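PDB 3G85: transcriptional regulator (LacI family) from Clostridium acetobutylicum ATCC 824, which probably binds DNA as a LacI-family transcription factor, presumably responding to a small effector held by the core domain crystallised here. Local coordinates for residues A[98-101]-A[105-108]; A[249-254]-A[268-273]; A[83-88]-A[92-97]; A[20-25]-A[73-78]; A[140-145]-A[223-228]. All blocks are in the same frame, centred on the assembly; numbering follows the deposited sequence.

Contact 1 (A[98-101]-A[105-108])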
# COMPACT_ATOMS: atom_id res chain seq x y z
N ASN A 98 5.09 1.60 7.01
CA ASN A 98 3.84 2.35 6.97
C ASN A 98 3.02 2.32 8.27
O ASN A 98 1.81 2.05 8.24
CB ASN A 98 2.97 1.89 5.78
CG ASN A 98 2.15 3.02 5.19
OD1 ASN A 98 2.41 4.21 5.42
ND2 ASN A 98 1.14 2.65 4.41
N ARG A 99 3.68 2.55 9.40
CA ARG A 99 3.01 2.74 10.67
C ARG A 99 3.79 3.77 11.38
O ARG A 99 4.95 3.52 11.69
CB ARG A 99 3.17 1.52 11.57
CG ARG A 99 2.51 0.39 11.14
CD ARG A 99 1.03 0.39 11.55
NE ARG A 99 0.55 -0.92 11.14
CZ ARG A 99 0.46 -1.32 9.88
NH1 ARG A 99 0.76 -0.49 8.87
NH2 ARG A 99 0.05 -2.55 9.62
N LEU A 100 3.17 4.89 11.71
CA LEU A 100 3.83 5.81 12.60
C LEU A 100 3.94 5.24 14.03
O LEU A 100 3.08 4.50 14.50
CB LEU A 100 3.24 7.22 12.53
CG LEU A 100 4.13 8.32 13.16
CD1 LEU A 100 5.63 8.25 12.73
CD2 LEU A 100 3.54 9.74 12.94
N SER A 101 5.05 5.54 14.69
CA SER A 101 5.31 5.06 16.02
C SER A 101 6.12 6.12 16.76
O SER A 101 6.94 6.80 16.17
CB SER A 101 6.08 3.76 15.96
OG SER A 101 6.39 3.28 17.28
N SER A 105 11.35 3.21 14.86
CA SER A 105 11.60 3.88 13.58
C SER A 105 10.68 3.27 12.49
O SER A 105 10.20 2.10 12.59
CB SER A 105 13.08 3.79 13.20
OG SER A 105 13.92 4.43 14.20
N SER A 106 10.41 4.07 11.48
CA SER A 106 9.44 3.67 10.48
C SER A 106 9.74 4.31 9.14
O SER A 106 10.37 5.39 9.06
CB SER A 106 8.00 4.01 10.92
OG SER A 106 7.82 5.42 11.10
N VAL A 107 9.31 3.63 8.07
CA VAL A 107 9.32 4.19 6.72
C VAL A 107 7.85 4.13 6.23
O VAL A 107 7.27 3.03 6.13
CB VAL A 107 10.31 3.40 5.79
CG1 VAL A 107 10.27 3.87 4.37
CG2 VAL A 107 11.77 3.51 6.29
N ASN A 108 7.27 5.28 5.97
CA ASN A 108 5.82 5.40 5.74
C ASN A 108 5.55 6.20 4.50
O ASN A 108 6.46 6.80 3.92
CB ASN A 108 5.11 6.09 6.91
CG ASN A 108 5.48 5.52 8.28
OD1 ASN A 108 5.62 6.28 9.25
ND2 ASN A 108 5.66 4.24 8.39
O HOH W 1 8.35 6.08 13.64
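N98 and V107 carry the one hydrogen bond assigned between the two segments, from N98 N to V107 O at 2.8 Å, nearly straight at 171°. V107 N already bonds to L96 O, and N98 N to V107 O is the next bond of the parallel ladder between strands 94-97 and 105-109, made just where N98 adopts left-handed helical backbone angles and turns the chain away. Other polar contacts surround the turn. R99 folds back so that NH1 donates to N98 O at 2.8 Å, the donor standing above the carbonyl plane while the acceptor stays in the plane of the guanidinium. NH2 of the same group is held by I77 O and N76 OD1. The amide of N98 turns toward N108, OD1 lying 3.6 Å from N108 CB and being taken by N111 ND2 and V109 N. A water joins the far end, donating to S101 O and accepting from S106 OG, the latter at 2.7 Å. The amide of N108 lies against the backbone of N98 and R99, but its modelled orientation is doubtful, since ND2 lies 2.8 Å from R99 N, another donor. Van der Waals contacts are few: S106 CB reaches R99 O at 3.2 Å, and L100, with CG anti to the backbone N (chi1 -164°), sets CD1 against S106 OG at 3.9 Å. A short, helix-free link between neighbouring parallel strands, ending beside the interdomain cleft, belongs to the N-terminal subdomain of the type I periplasmic binding protein fold used by LacI-family regulators.

Contact 2 (A[249-254]-A[268-273])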
# COMPACT_ATOMS: atom_id res chain seq x y z
N ALA A 249 11.54 0.21 0.67
CA ALA A 249 12.26 -0.98 1.11
C ALA A 249 13.78 -0.72 1.18
O ALA A 249 14.44 -1.11 2.15
CB ALA A 249 11.94 -2.18 0.21
N GLY A 250 14.32 -0.03 0.17
CA GLY A 250 15.73 0.35 0.17
C GLY A 250 16.02 1.24 1.37
O GLY A 250 17.04 1.08 2.05
N THR A 251 15.13 2.19 1.64
CA THR A 251 15.34 3.12 2.78
C THR A 251 15.32 2.40 4.14
O THR A 251 16.03 2.79 5.09
CB THR A 251 14.33 4.28 2.76
OG1 THR A 251 14.52 5.04 1.57
CG2 THR A 251 14.54 5.21 3.94
N CYS A 252 14.50 1.35 4.26
CA CYS A 252 14.53 0.49 5.44
C CYS A 252 15.95 -0.02 5.74
O CYS A 252 16.41 0.05 6.88
CB CYS A 252 13.55 -0.70 5.28
SG CYS A 252 11.81 -0.22 5.40
N ILE A 253 16.66 -0.52 4.72
CA ILE A 253 18.05 -0.97 4.90
C ILE A 253 18.97 0.18 5.38
O ILE A 253 19.80 -0.04 6.26
CB ILE A 253 18.61 -1.56 3.59
CG1 ILE A 253 17.78 -2.80 3.19
CG2 ILE A 253 20.15 -1.80 3.67
CD1 ILE A 253 18.31 -3.53 1.97
N SER A 254 18.80 1.37 4.81
CA SER A 254 19.58 2.55 5.21
C SER A 254 19.41 2.83 6.68
O SER A 254 20.42 3.09 7.37
CB SER A 254 19.14 3.81 4.46
OG SER A 254 19.41 3.71 3.08
N THR A 268 13.12 7.31 14.29
CA THR A 268 13.36 8.06 13.08
C THR A 268 12.25 7.68 12.09
O THR A 268 11.95 6.49 11.90
CB THR A 268 14.78 7.74 12.55
OG1 THR A 268 15.75 8.38 13.41
CG2 THR A 268 14.95 8.22 11.10
N SER A 269 11.62 8.67 11.49
CA SER A 269 10.40 8.45 10.73
C SER A 269 10.58 9.12 9.38
O SER A 269 10.64 10.35 9.30
CB SER A 269 9.18 9.03 11.47
OG SER A 269 9.17 8.55 12.81
N ILE A 270 10.74 8.31 8.34
CA ILE A 270 10.83 8.79 6.97
C ILE A 270 9.44 8.73 6.33
O ILE A 270 8.78 7.68 6.33
CB ILE A 270 11.79 7.96 6.10
CG1 ILE A 270 13.13 7.74 6.81
CG2 ILE A 270 12.00 8.64 4.73
CD1 ILE A 270 13.73 9.01 7.45
N LEU A 271 9.02 9.86 5.78
CA LEU A 271 7.74 9.95 5.17
C LEU A 271 7.87 10.18 3.65
O LEU A 271 8.36 11.21 3.23
CB LEU A 271 6.94 11.09 5.82
CG LEU A 271 5.46 11.15 5.45
CD1 LEU A 271 4.63 9.85 5.81
CD2 LEU A 271 4.79 12.41 6.06
N PHE A 272 7.44 9.20 2.86
CA PHE A 272 7.50 9.31 1.40
C PHE A 272 6.29 9.99 0.85
O PHE A 272 5.19 9.94 1.46
CB PHE A 272 7.61 7.93 0.72
CG PHE A 272 8.99 7.37 0.72
CD1 PHE A 272 9.71 7.28 -0.47
CD2 PHE A 272 9.60 6.98 1.93
CE1 PHE A 272 11.01 6.77 -0.47
CE2 PHE A 272 10.89 6.47 1.94
CZ PHE A 272 11.59 6.38 0.75
N ASP A 273 6.47 10.57 -0.33
CA ASP A 273 5.34 11.08 -1.09
C ASP A 273 4.89 9.94 -2.01
O ASP A 273 5.74 9.37 -2.71
CB ASP A 273 5.78 12.26 -1.96
CG ASP A 273 4.66 12.71 -2.94
OD1 ASP A 273 3.68 13.30 -2.48
OD2 ASP A 273 4.74 12.42 -4.17
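T251 meets two side chains of strand 269-272, I270 and F272, and its two branches divide the work. The polar branch goes to the aromatic ring: OG1 lies at the edge of F272, in the ring plane, 3.3 Å from CZ. T251 and F272 approach from opposite directions, which brings the far end of the ring up to the threonine. The hydroxyl's hydrogen bond goes to E247 O, one turn earlier in the helix, so toward the ring it is only a neighbour. This is one instance of helix-on-sheet packing in the type I periplasmic binding protein fold, where the chain re-enters the first subdomain late to supply helix 245-260 and the edge strand 269-272 of its parallel sheet. The methyl branch serves the aliphatic contact. With chi1 at -62°, CG2 is anti to the backbone N and directed at I270, whose CG1 it meets at 4.1 Å as the two side chains pass at a slant. Around this limited, surface-lying interface F272 also packs on V107 of the adjoining strand and on M248 and P244, while C252, a residue further along the helix, rests on V107.

Contact 3 (A[83-88]-A[92-97])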
# COMPACT_ATOMS: atom_id res chain seq x y z
N GLU A 83 0.79 -4.07 19.72
CA GLU A 83 0.67 -3.99 21.19
C GLU A 83 1.78 -4.79 21.88
O GLU A 83 2.38 -4.30 22.85
CB GLU A 83 -0.72 -4.43 21.67
CG GLU A 83 -0.75 -4.80 23.15
CD GLU A 83 -2.06 -4.57 23.81
OE1 GLU A 83 -3.02 -4.18 23.12
OE2 GLU A 83 -2.13 -4.78 25.04
N TYR A 84 2.08 -5.99 21.38
CA TYR A 84 3.19 -6.78 21.88
C TYR A 84 4.54 -6.07 21.71
O TYR A 84 5.37 -6.05 22.65
CB TYR A 84 3.27 -8.16 21.22
CG TYR A 84 4.55 -8.88 21.58
CD1 TYR A 84 4.70 -9.51 22.81
CD2 TYR A 84 5.64 -8.90 20.69
CE1 TYR A 84 5.89 -10.15 23.16
CE2 TYR A 84 6.83 -9.53 21.02
CZ TYR A 84 6.96 -10.16 22.27
OH TYR A 84 8.14 -10.78 22.63
N LEU A 85 4.77 -5.51 20.53
CA LEU A 85 6.01 -4.75 20.30
C LEU A 85 6.09 -3.50 21.19
O LEU A 85 7.16 -3.16 21.69
CB LEU A 85 6.15 -4.32 18.84
CG LEU A 85 6.70 -5.23 17.76
CD1 LEU A 85 7.34 -4.34 16.72
CD2 LEU A 85 7.68 -6.25 18.24
N ASN A 86 4.96 -2.82 21.36
CA ASN A 86 4.90 -1.61 22.17
C ASN A 86 5.33 -1.80 23.61
O ASN A 86 5.88 -0.88 24.21
CB ASN A 86 3.51 -0.99 22.14
CG ASN A 86 3.28 -0.17 20.89
OD1 ASN A 86 4.23 0.14 20.17
ND2 ASN A 86 2.01 0.18 20.62
N LYS A 87 5.08 -2.99 24.16
CA LYS A 87 5.39 -3.30 25.56
C LYS A 87 6.69 -4.08 25.73
O LYS A 87 7.27 -4.12 26.82
CB LYS A 87 4.22 -4.04 26.23
CG LYS A 87 2.81 -3.42 26.00
CD LYS A 87 2.76 -1.90 26.27
CE LYS A 87 1.32 -1.34 26.15
NZ LYS A 87 0.78 -1.28 24.73
N ALA A 88 7.17 -4.67 24.64
CA ALA A 88 8.41 -5.46 24.64
C ALA A 88 9.66 -4.59 24.69
O ALA A 88 9.67 -3.46 24.18
CB ALA A 88 8.47 -6.38 23.40
N LEU A 92 17.06 -6.01 19.07
CA LEU A 92 17.44 -5.74 17.68
C LEU A 92 16.63 -4.54 17.14
O LEU A 92 15.48 -4.33 17.55
CB LEU A 92 17.23 -6.98 16.79
CG LEU A 92 15.83 -7.27 16.25
CD1 LEU A 92 15.84 -8.34 15.15
CD2 LEU A 92 14.85 -7.66 17.35
N PRO A 93 17.21 -3.76 16.23
CA PRO A 93 16.46 -2.66 15.64
C PRO A 93 15.31 -3.22 14.80
O PRO A 93 15.52 -4.18 14.03
CB PRO A 93 17.46 -2.00 14.71
CG PRO A 93 18.81 -2.49 15.17
CD PRO A 93 18.58 -3.85 15.70
N ILE A 94 14.13 -2.60 14.93
CA ILE A 94 12.94 -2.98 14.18
C ILE A 94 12.38 -1.76 13.45
O ILE A 94 12.13 -0.72 14.07
CB ILE A 94 11.81 -3.55 15.08
CG1 ILE A 94 12.29 -4.82 15.82
CG2 ILE A 94 10.53 -3.79 14.25
CD1 ILE A 94 11.24 -5.59 16.59
N ILE A 95 12.18 -1.90 12.15
CA ILE A 95 11.56 -0.85 11.34
C ILE A 95 10.12 -1.26 11.01
O ILE A 95 9.89 -2.35 10.47
CB ILE A 95 12.33 -0.65 10.05
CG1 ILE A 95 13.80 -0.43 10.38
CG2 ILE A 95 11.81 0.57 9.27
CD1 ILE A 95 14.59 -0.22 9.21
N LEU A 96 9.16 -0.41 11.32
CA LEU A 96 7.79 -0.64 10.93
C LEU A 96 7.57 -0.02 9.56
O LEU A 96 7.97 1.11 9.32
CB LEU A 96 6.83 0.00 11.93
CG LEU A 96 7.01 -0.50 13.37
CD1 LEU A 96 5.91 0.17 14.28
CD2 LEU A 96 6.91 -2.01 13.39
N PHE A 97 6.91 -0.76 8.67
CA PHE A 97 6.61 -0.26 7.35
C PHE A 97 5.20 0.31 7.34
O PHE A 97 4.21 -0.41 7.63
CB PHE A 97 6.77 -1.40 6.34
CG PHE A 97 6.86 -0.95 4.92
CD1 PHE A 97 8.09 -0.79 4.32
CD2 PHE A 97 5.70 -0.74 4.17
CE1 PHE A 97 8.20 -0.40 2.98
CE2 PHE A 97 5.80 -0.33 2.82
CZ PHE A 97 7.06 -0.16 2.24
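Where L85 meets I94 and L96 the contact is wholly aliphatic, and the rings of both segments lie apart from it: Y84 carries A88 CB over one face, 4.2 Å above the plane and offset toward the rim, whereas F97, on the far face of the sheet, meets the ring of F30, the planes inclined at about 50°. The unit is a beta-alpha-beta crossover, strand 71-74, helix 79-87 and strand 94-97, with the helix laid on one face of the parallel sheet. Alternation along the strand explains the division of labour. I94 and L96 point at the helix, while I95 and F97 point to the other face, where helix 245-260 receives them. From the helix comes L85, its CG anti to the carbonyl carbon (chi1 -82°); CD2 meets I94 alone of the two, while CD1 is shared between I94 and L96. I94 comes straight at it, tip to tip, with CD1 of I94 at 4.0 Å from CD2 of L85. L96 instead slides past in the opposing direction. The apolar layer continues through I74 of the next strand, which touches both I94 and L96, and through I77 and L90 against L85. Toward the C-terminal end of the strand, L85 CD1 rests 4.1 Å from L96 CD2.

Contact 4 (A[20-25]-A[73-78])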
# COMPACT_ATOMS: atom_id res chain seq x y z
N SER A 20 0.70 -12.94 6.65
CA SER A 20 -0.15 -13.68 5.70
C SER A 20 -1.36 -12.86 5.20
O SER A 20 -1.98 -13.21 4.19
CB SER A 20 -0.59 -15.02 6.35
OG SER A 20 -1.46 -14.75 7.43
N ASP A 21 -1.73 -11.78 5.87
CA ASP A 21 -2.88 -11.00 5.36
C ASP A 21 -2.53 -10.12 4.14
O ASP A 21 -3.42 -9.64 3.44
CB ASP A 21 -3.58 -10.19 6.46
CG ASP A 21 -2.67 -9.16 7.13
OD1 ASP A 21 -1.43 -9.20 6.94
OD2 ASP A 21 -3.22 -8.30 7.86
N ILE A 22 -1.22 -9.92 3.89
CA ILE A 22 -0.79 -9.08 2.80
C ILE A 22 -1.01 -9.82 1.48
O ILE A 22 -0.71 -11.02 1.36
CB ILE A 22 0.69 -8.68 2.91
CG1 ILE A 22 1.01 -8.05 4.30
CG2 ILE A 22 1.03 -7.72 1.76
CD1 ILE A 22 2.51 -8.00 4.66
N SER A 23 -1.51 -9.09 0.48
CA SER A 23 -1.57 -9.60 -0.88
C SER A 23 -0.18 -10.08 -1.30
O SER A 23 0.78 -9.31 -1.30
CB SER A 23 -2.04 -8.48 -1.81
OG SER A 23 -1.98 -8.92 -3.15
N VAL A 24 -0.07 -11.37 -1.64
CA VAL A 24 1.26 -11.97 -1.87
C VAL A 24 2.00 -11.33 -3.02
O VAL A 24 3.23 -11.32 -3.04
CB VAL A 24 1.24 -13.52 -2.10
CG1 VAL A 24 0.65 -14.24 -0.90
CG2 VAL A 24 0.48 -13.88 -3.38
N ASN A 25 1.26 -10.79 -3.99
CA ASN A 25 1.91 -10.19 -5.16
C ASN A 25 2.75 -8.97 -4.84
O ASN A 25 3.69 -8.62 -5.59
CB ASN A 25 0.87 -9.84 -6.22
CG ASN A 25 0.26 -11.06 -6.79
OD1 ASN A 25 -0.70 -11.57 -6.24
ND2 ASN A 25 0.83 -11.58 -7.85
N ILE A 73 12.43 -5.79 9.62
CA ILE A 73 11.48 -4.84 9.05
C ILE A 73 10.16 -5.59 9.07
O ILE A 73 10.11 -6.73 8.57
CB ILE A 73 11.81 -4.55 7.56
CG1 ILE A 73 13.24 -3.99 7.40
CG2 ILE A 73 10.78 -3.58 7.01
CD1 ILE A 73 13.82 -4.13 5.98
N ILE A 74 9.10 -4.97 9.59
CA ILE A 74 7.79 -5.62 9.60
C ILE A 74 6.94 -4.99 8.54
O ILE A 74 6.62 -3.81 8.65
CB ILE A 74 7.05 -5.45 10.91
CG1 ILE A 74 7.97 -5.59 12.13
CG2 ILE A 74 5.83 -6.41 10.92
CD1 ILE A 74 8.83 -6.86 12.22
N ALA A 75 6.60 -5.77 7.51
CA ALA A 75 5.88 -5.24 6.34
C ALA A 75 4.48 -4.69 6.64
O ALA A 75 4.09 -3.65 6.10
CB ALA A 75 5.83 -6.30 5.24
N ASN A 76 3.71 -5.40 7.49
CA ASN A 76 2.35 -4.97 7.83
C ASN A 76 1.97 -5.44 9.22
O ASN A 76 1.30 -6.48 9.36
CB ASN A 76 1.32 -5.48 6.77
CG ASN A 76 -0.12 -5.09 7.11
OD1 ASN A 76 -0.38 -3.93 7.48
ND2 ASN A 76 -1.05 -6.05 7.02
N ILE A 77 2.43 -4.73 10.25
CA ILE A 77 2.21 -5.20 11.61
C ILE A 77 0.72 -5.04 11.98
O ILE A 77 0.09 -4.05 11.60
CB ILE A 77 3.15 -4.49 12.62
CG1 ILE A 77 3.16 -5.25 13.96
CG2 ILE A 77 2.80 -2.95 12.72
CD1 ILE A 77 4.41 -5.03 14.78
N SER A 78 0.14 -6.07 12.61
CA SER A 78 -1.27 -5.99 13.08
C SER A 78 -1.34 -5.21 14.38
O SER A 78 -0.33 -5.05 15.08
CB SER A 78 -1.85 -7.40 13.30
OG SER A 78 -1.22 -8.02 14.43
O HOH W 2 -1.50 -7.75 9.85
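D21 and I22 approach A75 and N76 through two irregular loops, each leaving the C-terminal end of a neighbouring parallel strand (13-19 and 71-74), with the CA atoms of I22 and N76 7.2 Å apart. Such strand-end loops line the cleft side of the N-terminal subdomain in the type I periplasmic binding protein fold, and S78, a little further on, caps helix 79-87. The polar half of the contact is a bond from N76 ND2 to D21 OD1, 3.2 Å long and bent to 141°. The oxygen is met on its syn side but 35° out of the carboxylate plane, whereas it lies close to the amide plane of N76. With CG of D21 set between its backbone N and carbonyl carbon (chi1 61°), the carboxylate is turned to N76, crossing it at about a right angle. OD1 of D21 also receives S19 OG. On the other side of the amide, N76 OD1 is held by R99 and N139, which fixes its rotation from both ends. The apolar half belongs to I22: its chain slides past N76 in the opposite direction, CD1 reaching N76 CB at 3.5 Å and A75 CB at 3.8 Å. On the opposite side of the carboxylate plane from N76 ND2, a water joins the loops a second time, donating to D21 OD2 at 2.7 Å and to N76 O at 3.1 Å.

Contact 5 (A[140-145]-A[223-228])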
# COMPACT_ATOMS: atom_id res chain seq x y z
N ASP A 140 -4.46 1.04 9.55
CA ASP A 140 -4.89 2.43 9.61
C ASP A 140 -4.50 3.22 8.35
O ASP A 140 -5.25 4.08 7.89
CB ASP A 140 -4.29 3.12 10.83
CG ASP A 140 -5.06 2.86 12.10
OD1 ASP A 140 -5.77 1.83 12.20
OD2 ASP A 140 -4.95 3.70 13.01
N ALA A 141 -3.30 2.94 7.84
CA ALA A 141 -2.81 3.53 6.60
C ALA A 141 -3.84 3.39 5.48
O ALA A 141 -4.12 4.34 4.78
CB ALA A 141 -1.50 2.88 6.19
N MSE A 142 -4.39 2.18 5.32
CA MSE A 142 -5.39 1.96 4.26
C MSE A 142 -6.68 2.74 4.49
O MSE A 142 -7.28 3.26 3.53
CB MSE A 142 -5.70 0.49 4.11
CG MSE A 142 -4.65 -0.19 3.33
SE MSE A 142 -5.05 -2.07 2.97
CE MSE A 142 -6.46 -1.83 1.60
N ASP A 143 -7.11 2.83 5.75
CA ASP A 143 -8.25 3.65 6.10
C ASP A 143 -7.97 5.10 5.72
O ASP A 143 -8.79 5.75 5.08
CB ASP A 143 -8.54 3.56 7.61
CG ASP A 143 -9.41 2.36 7.97
OD1 ASP A 143 -10.24 1.94 7.12
OD2 ASP A 143 -9.26 1.82 9.11
N ASN A 144 -6.79 5.59 6.08
CA ASN A 144 -6.42 6.97 5.77
C ASN A 144 -6.41 7.30 4.31
O ASN A 144 -6.74 8.41 3.95
CB ASN A 144 -5.10 7.35 6.44
CG ASN A 144 -5.25 7.48 7.92
OD1 ASN A 144 -6.36 7.67 8.41
ND2 ASN A 144 -4.15 7.34 8.66
N ARG A 145 -6.01 6.35 3.45
CA ARG A 145 -6.07 6.61 2.00
C ARG A 145 -7.52 6.83 1.58
O ARG A 145 -7.84 7.72 0.76
CB ARG A 145 -5.43 5.47 1.17
CG ARG A 145 -3.91 5.50 1.21
CD ARG A 145 -3.23 4.54 0.22
NE ARG A 145 -3.41 3.10 0.41
CZ ARG A 145 -2.66 2.29 1.16
NH1 ARG A 145 -1.66 2.76 1.89
NH2 ARG A 145 -2.92 0.99 1.19
N ILE A 223 -5.06 3.06 -6.40
CA ILE A 223 -3.86 3.06 -5.55
C ILE A 223 -2.92 1.95 -6.06
O ILE A 223 -3.33 0.79 -6.20
CB ILE A 223 -4.20 2.81 -4.06
CG1 ILE A 223 -5.12 3.93 -3.51
CG2 ILE A 223 -2.91 2.62 -3.21
CD1 ILE A 223 -4.43 5.32 -3.47
N GLY A 224 -1.68 2.32 -6.34
CA GLY A 224 -0.73 1.36 -6.93
C GLY A 224 -0.04 0.55 -5.86
O GLY A 224 0.72 1.10 -5.06
N MSE A 225 -0.32 -0.75 -5.81
CA MSE A 225 0.27 -1.60 -4.78
C MSE A 225 1.20 -2.62 -5.40
O MSE A 225 2.26 -2.92 -4.84
CB MSE A 225 -0.81 -2.31 -3.96
CG MSE A 225 -1.88 -1.36 -3.46
SE MSE A 225 -2.92 -2.28 -2.07
CE MSE A 225 -3.73 -0.76 -1.31
N ASN A 226 0.77 -3.19 -6.53
CA ASN A 226 1.58 -4.16 -7.26
C ASN A 226 2.47 -3.46 -8.29
O ASN A 226 2.41 -2.24 -8.46
CB ASN A 226 0.72 -5.25 -7.93
CG ASN A 226 -0.01 -6.15 -6.91
OD1 ASN A 226 0.56 -6.58 -5.92
ND2 ASN A 226 -1.28 -6.42 -7.16
N ASP A 227 3.30 -4.24 -8.96
CA ASP A 227 4.21 -3.76 -9.99
C ASP A 227 3.57 -2.71 -10.94
O ASP A 227 2.57 -2.97 -11.58
CB ASP A 227 4.69 -5.00 -10.75
CG ASP A 227 5.88 -4.76 -11.63
OD1 ASP A 227 5.92 -3.73 -12.36
OD2 ASP A 227 6.76 -5.67 -11.64
N ARG A 228 4.16 -1.51 -10.99
CA ARG A 228 3.69 -0.39 -11.83
C ARG A 228 3.45 -0.75 -13.32
O ARG A 228 2.63 -0.11 -14.01
CB ARG A 228 4.71 0.75 -11.79
CG ARG A 228 4.85 1.48 -10.43
CD ARG A 228 5.85 2.66 -10.61
NE ARG A 228 5.85 3.51 -9.42
CZ ARG A 228 6.89 4.24 -8.99
NH1 ARG A 228 8.05 4.23 -9.67
NH2 ARG A 228 6.77 4.98 -7.88
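R145 and M142, one turn apart on helix 140-155, reach across to I223 and M225 at the end of strand 219-224, both methionines being selenomethionines. R145 crosses I223 at a slant: R145 CD lies 3.9 Å from I223 CG2, and R145 NE 3.7 Å from the same methyl. The chain is bent at chi3 (-65°), which turns the guanidinium over toward M225. There R145 NH2 comes to 3.2 Å from M225 CE, a tight approach that is oblique, onto neither face nor edge. M142 closes the other flank: its CA lies 4.0 Å above one face of the guanidinium, offset toward the rim, and its own chain, bent at chi3 (73°), brings CE to 4.1 Å from M225 CE. These two methionine chains cross at about a right angle, M225 running extended beyond CG. The hydrogen bonds of R145 go elsewhere: NH1 to N111 OD1 and NH2 to O3 of a bound glycerol. I223 and R145 also share M114 of helix 111-124. D197 OD1 accepts from M225 N and N226 N at the turn after the strand. The buried guanidinium thus has methyl and backbone carbon on its two sides, so its charge is probably balanced through its N-H groups. That chemistry is consistent with an arginine lining the interdomain effector pocket of a LacI-family core, though the glycerol probably comes from the crystallisation liquor.

In the fold
Read from the N terminus, the five contacts close in series, with none nested and none crossed. Contact 4 comes first and shuts the longest early loop, bringing the end of strand 13-19 to that of 71-74. Contact 3 follows with a short helix-to-strand return, and contact 1 with an equally brief loop between strands 94-97 and 105-109. Contact 5 then spans 77 residues within the second subdomain, and contact 2 closes last, after the chain has crossed back. Contacts 1 to 4 all reach the six-stranded parallel sheet of the first subdomain. Contact 5 touches contacts 1 and 4 alone, N98 against A141 and N25 against N226.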